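Local structure of unsaturated glucuronyl hydrolase (Streptococcus agalactiae, 2ZZR) at residues V6-I11 with Q267-K272. The protein hydrolyses unsaturated chondroitin, hyaluronan and heparin disaccharides, releasing the unsaturated uronic acid, as a family 88 glycoside hydrolase. Numbering follows the deposited sequence.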
ATOM      1  N   VAL A   6      19.135  -3.800  12.129  1.00 18.25           N
ATOM      2  CA  VAL A   6      17.856  -4.305  12.630  1.00 18.70           C
ATOM      3  C   VAL A   6      17.975  -5.805  12.859  1.00 18.80           C
ATOM      4  O   VAL A   6      18.743  -6.487  12.173  1.00 18.36           O
ATOM      5  CB  VAL A   6      16.653  -4.003  11.671  1.00 18.47           C
ATOM      6  CG1 VAL A   6      16.465  -2.511  11.494  1.00 18.57           C
ATOM      7  CG2 VAL A   6      16.819  -4.713  10.315  1.00 18.96           C
ATOM      8  N   LYS A   7      17.225  -6.322  13.828  1.00 19.05           N
ATOM      9  CA  LYS A   7      17.215  -7.751  14.065  1.00 19.83           C
ATOM     10  C   LYS A   7      16.486  -8.427  12.919  1.00 19.80           C
ATOM     11  O   LYS A   7      15.364  -8.050  12.570  1.00 20.18           O
ATOM     12  CB  LYS A   7      16.563  -8.105  15.407  1.00 19.90           C
ATOM     13  CG  LYS A   7      16.509  -9.615  15.687  1.00 20.20           C
ATOM     14  CD  LYS A   7      16.240  -9.936  17.161  1.00 21.46           C
ATOM     15  CE  LYS A   7      14.945  -9.293  17.640  1.00 23.86           C
ATOM     16  NZ  LYS A   7      14.714  -9.494  19.093  1.00 26.45           N
ATOM     17  N   VAL A   8      17.151  -9.405  12.317  1.00 19.38           N
ATOM     18  CA  VAL A   8      16.534 -10.217  11.282  1.00 19.13           C
ATOM     19  C   VAL A   8      16.186 -11.570  11.887  1.00 19.47           C
ATOM     20  O   VAL A   8      17.052 -12.434  12.057  1.00 19.41           O
ATOM     21  CB  VAL A   8      17.455 -10.364  10.041  1.00 19.06           C
ATOM     22  CG1 VAL A   8      16.781 -11.198   8.955  1.00 19.13           C
ATOM     23  CG2 VAL A   8      17.829  -8.994   9.493  1.00 18.39           C
ATOM     24  N   GLU A   9      14.912 -11.738  12.234  1.00 19.69           N
ATOM     25  CA  GLU A   9      14.405 -13.008  12.738  1.00 19.96           C
ATOM     26  C   GLU A   9      14.487 -14.062  11.652  1.00 20.14           C
ATOM     27  O   GLU A   9      14.204 -13.781  10.489  1.00 19.96           O
ATOM     28  CB  GLU A   9      12.943 -12.870  13.182  1.00 19.88           C
ATOM     29  CG  GLU A   9      12.732 -11.879  14.324  1.00 19.96           C
ATOM     30  CD  GLU A   9      11.279 -11.737  14.768  1.00 20.33           C
ATOM     31  OE1 GLU A   9      10.370 -12.320  14.137  1.00 19.49           O
ATOM     32  OE2 GLU A   9      11.056 -11.032  15.780  1.00 21.81           O
ATOM     33  N   SER A  10      14.867 -15.282  12.013  1.00 20.37           N
ATOM     34  CA  SER A  10      14.724 -16.374  11.057  1.00 20.98           C
ATOM     35  C   SER A  10      13.226 -16.619  10.837  1.00 20.91           C
ATOM     36  O   SER A  10      12.410 -16.390  11.745  1.00 20.67           O
ATOM     37  CB  SER A  10      15.420 -17.642  11.545  1.00 21.38           C
ATOM     38  OG  SER A  10      14.758 -18.160  12.678  1.00 23.44           O
ATOM     39  N   ILE A  11      12.860 -17.042   9.631  1.00 20.58           N
ATOM     40  CA  ILE A  11      11.480 -17.442   9.373  1.00 20.81           C
ATOM     41  C   ILE A  11      11.231 -18.738  10.130  1.00 21.45           C
ATOM     42  O   ILE A  11      11.707 -19.813   9.750  1.00 21.10           O
ATOM     43  CB  ILE A  11      11.165 -17.599   7.880  1.00 20.37           C
ATOM     44  CG1 ILE A  11      11.428 -16.275   7.154  1.00 19.51           C
ATOM     45  CG2 ILE A  11       9.717 -18.072   7.698  1.00 20.15           C
ATOM     46  CD1 ILE A  11      11.436 -16.384   5.622  1.00 18.97           C
ATOM     47  N   GLN A 267      18.478  -2.004   1.724  1.00 13.27           N
ATOM     48  CA  GLN A 267      17.022  -2.083   1.629  1.00 12.67           C
ATOM     49  C   GLN A 267      16.525  -3.523   1.562  1.00 12.39           C
ATOM     50  O   GLN A 267      15.461  -3.850   2.095  1.00 11.96           O
ATOM     51  CB  GLN A 267      16.526  -1.291   0.421  1.00 12.38           C
ATOM     52  CG  GLN A 267      16.805   0.196   0.515  1.00 12.47           C
ATOM     53  CD  GLN A 267      16.503   0.923  -0.776  1.00 13.91           C
ATOM     54  OE1 GLN A 267      17.092   0.627  -1.811  1.00 11.81           O
ATOM     55  NE2 GLN A 267      15.599   1.906  -0.715  1.00 13.66           N
ATOM     56  N   ILE A 268      17.289  -4.390   0.903  1.00 11.88           N
ATOM     57  CA  ILE A 268      16.956  -5.810   0.872  1.00 12.25           C
ATOM     58  C   ILE A 268      17.039  -6.393   2.291  1.00 12.44           C
ATOM     59  O   ILE A 268      16.161  -7.142   2.711  1.00 12.45           O
ATOM     60  CB  ILE A 268      17.847  -6.580  -0.138  1.00 11.94           C
ATOM     61  CG1 ILE A 268      17.362  -6.303  -1.572  1.00 12.51           C
ATOM     62  CG2 ILE A 268      17.844  -8.092   0.153  1.00 13.01           C
ATOM     63  CD1 ILE A 268      18.274  -6.840  -2.670  1.00 12.11           C
ATOM     64  N   ILE A 269      18.083  -6.027   3.032  1.00 12.72           N
ATOM     65  CA  ILE A 269      18.217  -6.502   4.414  1.00 12.85           C
ATOM     66  C   ILE A 269      17.074  -5.969   5.292  1.00 12.73           C
ATOM     67  O   ILE A 269      16.491  -6.719   6.088  1.00 12.63           O
ATOM     68  CB  ILE A 269      19.617  -6.173   5.004  1.00 12.91           C
ATOM     69  CG1 ILE A 269      20.725  -6.911   4.228  1.00 13.55           C
ATOM     70  CG2 ILE A 269      19.685  -6.520   6.495  1.00 13.93           C
ATOM     71  CD1 ILE A 269      20.505  -8.403   4.025  1.00 15.22           C
ATOM     72  N   LEU A 270      16.733  -4.697   5.113  1.00 12.90           N
ATOM     73  CA  LEU A 270      15.615  -4.095   5.842  1.00 13.23           C
ATOM     74  C   LEU A 270      14.302  -4.809   5.512  1.00 13.35           C
ATOM     75  O   LEU A 270      13.489  -5.075   6.405  1.00 12.50           O
ATOM     76  CB  LEU A 270      15.521  -2.601   5.544  1.00 13.90           C
ATOM     77  CG  LEU A 270      14.744  -1.773   6.573  1.00 15.31           C
ATOM     78  CD1 LEU A 270      15.450  -1.784   7.943  1.00 16.14           C
ATOM     79  CD2 LEU A 270      14.563  -0.365   6.076  1.00 15.80           C
ATOM     80  N   PHE A 271      14.111  -5.129   4.230  1.00 12.62           N
ATOM     81  CA  PHE A 271      12.974  -5.949   3.802  1.00 12.80           C
ATOM     82  C   PHE A 271      12.934  -7.293   4.508  1.00 13.01           C
ATOM     83  O   PHE A 271      11.879  -7.718   4.976  1.00 13.04           O
ATOM     84  CB  PHE A 271      12.993  -6.187   2.284  1.00 12.81           C
ATOM     85  CG  PHE A 271      12.029  -7.265   1.825  1.00 12.10           C
ATOM     86  CD1 PHE A 271      10.730  -6.938   1.444  1.00 13.40           C
ATOM     87  CD2 PHE A 271      12.429  -8.608   1.770  1.00 12.45           C
ATOM     88  CE1 PHE A 271       9.832  -7.933   1.010  1.00 12.70           C
ATOM     89  CE2 PHE A 271      11.542  -9.610   1.346  1.00 11.82           C
ATOM     90  CZ  PHE A 271      10.241  -9.268   0.966  1.00 12.63           C
ATOM     91  N   LYS A 272      14.074  -7.978   4.561  1.00 13.00           N
ATOM     92  CA  LYS A 272      14.128  -9.300   5.169  1.00 13.32           C
ATOM     93  C   LYS A 272      13.707  -9.205   6.641  1.00 13.55           C
ATOM     94  O   LYS A 272      12.921 -10.021   7.121  1.00 13.42           O
ATOM     95  CB  LYS A 272      15.528  -9.910   5.004  1.00 13.07           C
ATOM     96  CG  LYS A 272      15.787 -10.458   3.576  1.00 13.24           C
ATOM     97  CD  LYS A 272      17.286 -10.497   3.193  1.00 14.04           C
ATOM     98  CE  LYS A 272      18.109 -11.483   4.026  1.00 15.83           C
ATOM     99  NZ  LYS A 272      17.783 -12.918   3.806  1.00 14.53           N
TER
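V6 and V8 rest on L270, I269 and K272 in a small apolar contact at the protein surface, where the extended N-terminal segment 6-11 runs over helix 265-280 of the alpha-barrel. It illustrates how an extended loop segment can lie on a helix through alternate side chains: V6 and V8 both point toward the helix, and K7 between them points elsewhere. V6 straddles a single methyl group, with CG1 3.8 Å and CG2 4.0 Å from CD1 of L270, and the two side chains meet at about a right angle. L270 starts out away from the loop, yet with CG opposite the backbone N (chi1 -160°) its branch end brings CD1 back to V6, while the same side chain also packs on I255 of helix 245-262. V8 divides its branches, CG2 lying 4.3 Å from CG2 of I269 and CG1 4.3 Å from CB of K272. K272 thus offers the loop the base of its aliphatic chain, its ammonium group being salt-bridged to D325. Polar anchors lie beside the valines: K7 O bonds S214 OG, and E9 O accepts a hydrogen bond from ND2 of N276. Between these two segments, then, the attraction is non-directional, van der Waals and hydrophobic, over about 204 Å² (both sides summed).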